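Local coordinates for ParM protein (Staphylococcus aureus, PDB 3JS6) that probably polymerises into actin-like filaments that help to segregate copies of its plasmid between daughter cells, at residues D85-I89 against K90-D94; I303-D306 against S307-Y311. All coordinates share one frame; numbering follows the deposited sequence.

Contact 1 (85-94) and contact 2 (303-311) are both local, each formed by neighbouring turns of one continuous piece of chain. Contact 1 comes first, in the N-terminal actin-like part, where a loop after strand 78-79 turns into helix 90-104. Contact 2 follows much later, in the C-terminal MreB-like part, within helix 301-311 between strands 293-297 and 316-317. Their centres are about 38 Å apart, on opposite sides of the chain's centre, and their nearest atoms about 23 Å apart. They share no helix, strand or sheet. Each is thus local packing within its own part of the fold, one at the start of a helix, the other along a helix beside a five-stranded sheet.

Contact 1: D85-I89 against K90-D94; sequences DRYDI and KSFKD
Arg86 and Phe92 meet where a short 3-10 turn runs into helix 90-104. Their contact includes a CH-pi interaction: Arg86 CD sits over one face of the Phe92 ring, 4.0 Å from its centroid. With chi1 at 61°, Arg86 CG stands between the backbone N and the carbonyl carbon, over the centre of the Tyr87 ring, and the extended shaft packs against both rings. The guanidinium, tilted 29° from the Phe92 plane, reaches over its CE2-CZ rim, Arg86 NH1 3.7 Å from Phe92 CE2. Tyr87 CD2 adds an oblique aromatic contact, 3.7 Å from Phe92 CE1.

Among polar bonds, Arg86 NH2 donates to Tyr87 OH at 2.8 Å, in the guanidinium plane. Glu124 also bonds that hydroxyl, and Arg86 NH1 reaches the carbonyl of Phe11.

In the backbone, Ile89 O, at the N-cap position, accepts from Lys93 N at 3.1 Å in a nearly straight bond.

Tyr87 packs on Phe133 and Phe92 on Leu136, so both rings fill the join with helix 128-137. Tyrosine brings a hydroxyl for the arginine, phenylalanine a wholly apolar face for its shaft; the buried guanidinium is met by oxygens, and Glu124 would probably help to balance its charge.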
ATOM      1  N   ASP A  85      15.785  -5.216   4.156  1.00 42.42           N
ATOM      2  CA  ASP A  85      16.463  -4.606   5.285  1.00 43.16           C
ATOM      3  C   ASP A  85      16.195  -3.100   5.308  1.00 34.34           C
ATOM      4  O   ASP A  85      16.910  -2.337   5.955  1.00 31.55           O
ATOM      5  CB  ASP A  85      17.962  -4.872   5.189  1.00 50.93           C
ATOM      6  CG  ASP A  85      18.514  -4.545   3.823  1.00 61.12           C
ATOM      7  OD1 ASP A  85      18.536  -3.353   3.460  1.00 57.17           O
ATOM      8  OD2 ASP A  85      18.910  -5.485   3.099  1.00 73.71           O
ATOM      9  N   ARG A  86      15.152  -2.679   4.605  1.00 29.48           N
ATOM     10  CA  ARG A  86      14.794  -1.262   4.554  1.00 28.22           C
ATOM     11  C   ARG A  86      14.558  -0.712   5.956  1.00 29.24           C
ATOM     12  O   ARG A  86      14.717   0.489   6.199  1.00 28.02           O
ATOM     13  CB  ARG A  86      13.519  -1.075   3.723  1.00 25.60           C
ATOM     14  CG  ARG A  86      12.320  -1.817   4.301  1.00 26.59           C
ATOM     15  CD  ARG A  86      11.076  -1.677   3.434  1.00 37.72           C
ATOM     16  NE  ARG A  86       9.941  -2.391   4.022  1.00 39.68           N
ATOM     17  CZ  ARG A  86       8.667  -2.228   3.664  1.00 44.81           C
ATOM     18  NH1 ARG A  86       8.336  -1.363   2.707  1.00 26.37           N
ATOM     19  NH2 ARG A  86       7.720  -2.939   4.270  1.00 45.17           N
ATOM     20  N   TYR A  87      14.210  -1.599   6.884  1.00 26.27           N
ATOM     21  CA  TYR A  87      13.906  -1.160   8.265  1.00 27.26           C
ATOM     22  C   TYR A  87      15.093  -0.489   8.957  1.00 31.88           C
ATOM     23  O   TYR A  87      14.904   0.288   9.884  1.00 29.15           O
ATOM     24  CB  TYR A  87      13.346  -2.336   9.126  1.00 30.19           C
ATOM     25  CG  TYR A  87      12.177  -2.937   8.388  1.00 34.37           C
ATOM     26  CD1 TYR A  87      12.319  -4.146   7.696  1.00 36.25           C
ATOM     27  CD2 TYR A  87      10.951  -2.300   8.365  1.00 34.96           C
ATOM     28  CE1 TYR A  87      11.284  -4.695   6.988  1.00 37.63           C
ATOM     29  CE2 TYR A  87       9.898  -2.825   7.616  1.00 31.57           C
ATOM     30  CZ  TYR A  87      10.081  -4.019   6.923  1.00 28.40           C
ATOM     31  OH  TYR A  87       9.053  -4.538   6.164  1.00 32.17           O
ATOM     32  N   ASP A  88      16.301  -0.781   8.488  1.00 31.86           N
ATOM     33  CA  ASP A  88      17.502  -0.208   9.090  1.00 34.88           C
ATOM     34  C   ASP A  88      18.099   0.895   8.227  1.00 35.29           C
ATOM     35  O   ASP A  88      19.161   1.414   8.550  1.00 27.75           O
ATOM     36  CB  ASP A  88      18.567  -1.286   9.308  1.00 41.12           C
ATOM     37  CG  ASP A  88      18.111  -2.368  10.257  1.00 52.32           C
ATOM     38  OD1 ASP A  88      17.738  -2.037  11.410  1.00 52.76           O
ATOM     39  OD2 ASP A  88      18.128  -3.550   9.845  1.00 55.89           O
ATOM     40  N   ILE A  89      17.434   1.254   7.130  1.00 31.85           N
ATOM     41  CA  ILE A  89      17.970   2.295   6.254  1.00 31.75           C
ATOM     42  C   ILE A  89      17.316   3.640   6.534  1.00 31.24           C
ATOM     43  O   ILE A  89      16.097   3.737   6.610  1.00 24.08           O
ATOM     44  CB  ILE A  89      17.775   1.941   4.750  1.00 35.61           C
ATOM     45  CG1 ILE A  89      18.379   0.566   4.438  1.00 39.71           C
ATOM     46  CG2 ILE A  89      18.432   3.002   3.874  1.00 31.30           C
ATOM     47  CD1 ILE A  89      19.835   0.457   4.756  1.00 47.86           C
ATOM     48  N   LYS A  90      18.149   4.667   6.667  1.00 30.78           N
ATOM     49  CA  LYS A  90      17.718   6.045   6.936  1.00 29.44           C
ATOM     50  C   LYS A  90      16.542   6.483   6.075  1.00 23.58           C
ATOM     51  O   LYS A  90      15.573   7.042   6.577  1.00 23.84           O
ATOM     52  CB  LYS A  90      18.897   6.988   6.705  1.00 34.72           C
ATOM     53  CG  LYS A  90      18.531   8.434   6.520  1.00 36.89           C
ATOM     54  CD  LYS A  90      18.495   9.166   7.826  1.00 45.04           C
ATOM     55  CE  LYS A  90      18.431  10.656   7.565  1.00 45.08           C
ATOM     56  NZ  LYS A  90      19.605  11.108   6.809  1.00 50.66           N
ATOM     57  N   SER A  91      16.661   6.241   4.777  1.00 24.62           N
ATOM     58  CA  SER A  91      15.649   6.541   3.765  1.00 30.20           C
ATOM     59  C   SER A  91      14.234   6.135   4.213  1.00 26.10           C
ATOM     60  O   SER A  91      13.272   6.924   4.197  1.00 21.99           O
ATOM     61  CB  SER A  91      15.991   5.738   2.496  1.00 18.71           C
ATOM     62  OG  SER A  91      15.323   6.243   1.379  1.00 49.52           O
ATOM     63  N   PHE A  92      14.109   4.869   4.575  1.00 28.43           N
ATOM     64  CA  PHE A  92      12.824   4.329   4.980  1.00 26.35           C
ATOM     65  C   PHE A  92      12.403   4.853   6.335  1.00 28.13           C
ATOM     66  O   PHE A  92      11.226   5.173   6.543  1.00 27.52           O
ATOM     67  CB  PHE A  92      12.866   2.796   4.997  1.00 27.69           C
ATOM     68  CG  PHE A  92      11.553   2.160   5.384  1.00 23.67           C
ATOM     69  CD1 PHE A  92      11.351   1.675   6.671  1.00 30.89           C
ATOM     70  CD2 PHE A  92      10.526   2.051   4.460  1.00 27.84           C
ATOM     71  CE1 PHE A  92      10.143   1.084   7.030  1.00 21.39           C
ATOM     72  CE2 PHE A  92       9.312   1.458   4.815  1.00 30.09           C
ATOM     73  CZ  PHE A  92       9.127   0.976   6.106  1.00 24.18           C
ATOM     74  N   LYS A  93      13.343   4.935   7.269  1.00 19.21           N
ATOM     75  CA  LYS A  93      12.990   5.456   8.581  1.00 24.96           C
ATOM     76  C   LYS A  93      12.436   6.871   8.472  1.00 20.64           C
ATOM     77  O   LYS A  93      11.486   7.208   9.168  1.00 19.40           O
ATOM     78  CB  LYS A  93      14.192   5.420   9.525  1.00 27.65           C
ATOM     79  CG  LYS A  93      14.553   3.992   9.915  1.00 38.60           C
ATOM     80  CD  LYS A  93      15.605   3.917  11.007  1.00 42.44           C
ATOM     81  CE  LYS A  93      16.997   4.147  10.485  1.00 48.14           C
ATOM     82  NZ  LYS A  93      17.972   3.869  11.574  1.00 52.22           N
ATOM     83  N   ASP A  94      13.018   7.695   7.598  1.00 22.00           N
ATOM     84  CA  ASP A  94      12.540   9.067   7.431  1.00 21.68           C
ATOM     85  C   ASP A  94      11.147   9.061   6.783  1.00 19.97           C
ATOM     86  O   ASP A  94      10.275   9.854   7.152  1.00 23.27           O
ATOM     87  CB  ASP A  94      13.512   9.889   6.567  1.00 19.35           C
ATOM     88  CG  ASP A  94      14.830  10.222   7.294  1.00 34.59           C
ATOM     89  OD1 ASP A  94      15.803  10.624   6.619  1.00 31.31           O
ATOM     90  OD2 ASP A  94      14.898  10.102   8.539  1.00 35.83           O
TER

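Contact 2: I303-D306 against S307-Y311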
ATOM      1  N   ILE A 303      -7.841  -3.140 -15.032  1.00 33.20           N
ATOM      2  CA  ILE A 303      -7.624  -3.524 -16.412  1.00 35.78           C
ATOM      3  C   ILE A 303      -8.155  -4.916 -16.720  1.00 36.59           C
ATOM      4  O   ILE A 303      -8.766  -5.124 -17.763  1.00 35.95           O
ATOM      5  CB  ILE A 303      -6.111  -3.474 -16.752  1.00 38.54           C
ATOM      6  CG1 ILE A 303      -5.526  -2.129 -16.315  1.00 44.14           C
ATOM      7  CG2 ILE A 303      -5.897  -3.689 -18.241  1.00 43.31           C
ATOM      8  CD1 ILE A 303      -4.021  -2.112 -16.274  1.00 50.43           C
ATOM      9  N   HIS A 304      -7.954  -5.862 -15.801  1.00 32.31           N
ATOM     10  CA  HIS A 304      -8.369  -7.240 -16.053  1.00 30.68           C
ATOM     11  C   HIS A 304      -9.626  -7.797 -15.392  1.00 26.89           C
ATOM     12  O   HIS A 304     -10.086  -8.857 -15.786  1.00 27.00           O
ATOM     13  CB  HIS A 304      -7.210  -8.184 -15.722  1.00 25.47           C
ATOM     14  CG  HIS A 304      -5.878  -7.699 -16.198  1.00 34.42           C
ATOM     15  ND1 HIS A 304      -5.649  -7.320 -17.504  1.00 34.86           N
ATOM     16  CD2 HIS A 304      -4.694  -7.568 -15.552  1.00 36.78           C
ATOM     17  CE1 HIS A 304      -4.380  -6.978 -17.641  1.00 46.06           C
ATOM     18  NE2 HIS A 304      -3.778  -7.120 -16.472  1.00 37.55           N
ATOM     19  N   PHE A 305     -10.175  -7.104 -14.397  1.00 29.69           N
ATOM     20  CA  PHE A 305     -11.357  -7.607 -13.688  1.00 32.88           C
ATOM     21  C   PHE A 305     -12.519  -8.009 -14.615  1.00 31.35           C
ATOM     22  O   PHE A 305     -13.139  -9.066 -14.442  1.00 27.15           O
ATOM     23  CB  PHE A 305     -11.816  -6.576 -12.639  1.00 22.82           C
ATOM     24  CG  PHE A 305     -12.997  -7.027 -11.831  1.00 31.23           C
ATOM     25  CD1 PHE A 305     -14.243  -6.409 -11.986  1.00 31.84           C
ATOM     26  CD2 PHE A 305     -12.888  -8.116 -10.976  1.00 20.78           C
ATOM     27  CE1 PHE A 305     -15.369  -6.873 -11.311  1.00 29.12           C
ATOM     28  CE2 PHE A 305     -14.009  -8.596 -10.289  1.00 26.09           C
ATOM     29  CZ  PHE A 305     -15.259  -7.973 -10.461  1.00 26.96           C
ATOM     30  N   ASP A 306     -12.800  -7.187 -15.616  1.00 37.74           N
ATOM     31  CA  ASP A 306     -13.877  -7.506 -16.544  1.00 41.40           C
ATOM     32  C   ASP A 306     -13.709  -8.846 -17.237  1.00 39.40           C
ATOM     33  O   ASP A 306     -14.593  -9.693 -17.178  1.00 42.34           O
ATOM     34  CB  ASP A 306     -14.028  -6.405 -17.589  1.00 49.37           C
ATOM     35  CG  ASP A 306     -14.467  -5.099 -16.977  1.00 51.71           C
ATOM     36  OD1 ASP A 306     -15.356  -5.140 -16.092  1.00 53.26           O
ATOM     37  OD2 ASP A 306     -13.934  -4.039 -17.378  1.00 63.69           O
ATOM     38  N   SER A 307     -12.575  -9.055 -17.882  1.00 40.04           N
ATOM     39  CA  SER A 307     -12.362 -10.314 -18.575  1.00 42.81           C
ATOM     40  C   SER A 307     -12.358 -11.497 -17.624  1.00 40.85           C
ATOM     41  O   SER A 307     -12.876 -12.568 -17.954  1.00 33.98           O
ATOM     42  CB  SER A 307     -11.060 -10.257 -19.368  1.00 48.40           C
ATOM     43  OG  SER A 307     -11.155  -9.260 -20.372  1.00 55.96           O
ATOM     44  N   LEU A 308     -11.778 -11.315 -16.440  1.00 34.27           N
ATOM     45  CA  LEU A 308     -11.745 -12.397 -15.459  1.00 32.33           C
ATOM     46  C   LEU A 308     -13.151 -12.823 -15.091  1.00 27.68           C
ATOM     47  O   LEU A 308     -13.444 -14.017 -14.980  1.00 27.86           O
ATOM     48  CB  LEU A 308     -10.991 -11.952 -14.193  1.00 32.65           C
ATOM     49  CG  LEU A 308      -9.478 -11.892 -14.390  1.00 26.91           C
ATOM     50  CD1 LEU A 308      -8.773 -11.162 -13.237  1.00 25.55           C
ATOM     51  CD2 LEU A 308      -8.980 -13.297 -14.519  1.00 22.05           C
ATOM     52  N   SER A 309     -14.022 -11.837 -14.908  1.00 29.59           N
ATOM     53  CA  SER A 309     -15.403 -12.091 -14.531  1.00 36.24           C
ATOM     54  C   SER A 309     -16.166 -12.918 -15.558  1.00 47.76           C
ATOM     55  O   SER A 309     -17.110 -13.619 -15.208  1.00 47.87           O
ATOM     56  CB  SER A 309     -16.133 -10.769 -14.297  1.00 39.46           C
ATOM     57  OG  SER A 309     -15.755 -10.192 -13.056  1.00 43.45           O
ATOM     58  N   HIS A 310     -15.761 -12.836 -16.823  1.00 50.57           N
ATOM     59  CA  HIS A 310     -16.418 -13.596 -17.879  1.00 55.37           C
ATOM     60  C   HIS A 310     -15.710 -14.924 -18.055  1.00 59.13           C
ATOM     61  O   HIS A 310     -16.228 -15.843 -18.680  1.00 61.83           O
ATOM     62  CB  HIS A 310     -16.406 -12.816 -19.202  1.00 59.47           C
ATOM     63  CG  HIS A 310     -17.164 -11.524 -19.149  1.00 63.13           C
ATOM     64  ND1 HIS A 310     -16.619 -10.358 -18.657  1.00 68.09           N
ATOM     65  CD2 HIS A 310     -18.446 -11.232 -19.472  1.00 62.64           C
ATOM     66  CE1 HIS A 310     -17.531  -9.402 -18.674  1.00 60.61           C
ATOM     67  NE2 HIS A 310     -18.649  -9.907 -19.164  1.00 67.25           N
ATOM     68  N   TYR A 311     -14.513 -15.021 -17.494  1.00 61.97           N
ATOM     69  CA  TYR A 311     -13.737 -16.244 -17.585  1.00 60.29           C
ATOM     70  C   TYR A 311     -14.353 -17.273 -16.644  1.00 56.50           C
ATOM     71  O   TYR A 311     -14.480 -18.448 -16.990  1.00 56.63           O
ATOM     72  CB  TYR A 311     -12.277 -15.955 -17.221  1.00 59.40           C
ATOM     73  CG  TYR A 311     -11.359 -17.131 -17.416  1.00 66.10           C
ATOM     74  CD1 TYR A 311     -11.036 -17.962 -16.350  1.00 64.91           C
ATOM     75  CD2 TYR A 311     -10.844 -17.444 -18.681  1.00 67.46           C
ATOM     76  CE1 TYR A 311     -10.230 -19.079 -16.529  1.00 67.84           C
ATOM     77  CE2 TYR A 311     -10.033 -18.562 -18.870  1.00 64.13           C
ATOM     78  CZ  TYR A 311      -9.735 -19.376 -17.786  1.00 64.93           C
ATOM     79  OH  TYR A 311      -8.964 -20.498 -17.951  1.00 65.67           O
TER
HETATM   80  O   HOH W   1     -10.880  -6.980 -18.382  1.00 41.32           O
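This is a contact between successive turns of one helix, 301-311, the helical limb of a beta-alpha-beta unit linking strand 293-297 to strand 316-317; it pairs His304 with Leu308, Phe305 with Ser309 and Asp306 with His310. Two regular i to i+4 bonds form its middle: Leu308 N donates to His304 O at 3.1 Å, and Ser309 N to Phe305 O at 2.9 Å.

Side chains elaborate this ladder. In His310, chi1 of -63° sets CG beside the backbone N, anti to the carbonyl carbon; the ring folds back and its N-H can reach a carbonyl one turn earlier. His310 ND1 donates to Asp306 O at 2.6 Å, the oxygen near the imidazole plane but the nitrogen 44° out of the carbonyl plane. Asp306 O takes only a weak bond from His310 N, at 3.4 Å, so the ring supplements a stretched backbone link. Ser309 OG hangs over one face of the Phe305 ring, off centre, 3.5 Å from Phe305 CZ; a serine is short enough to lay its hydroxyl there. Between Ile303 O and Ser307 N a water replaces the direct bond.

Leu308, apolar and buried, lies against strands 185-191 and 316-317 and touches Met278, while Ser307 OG bonds Gln270. One side of the helix thus packs against the sheet and helix 263-284, while Asp306 and His310 lie exposed.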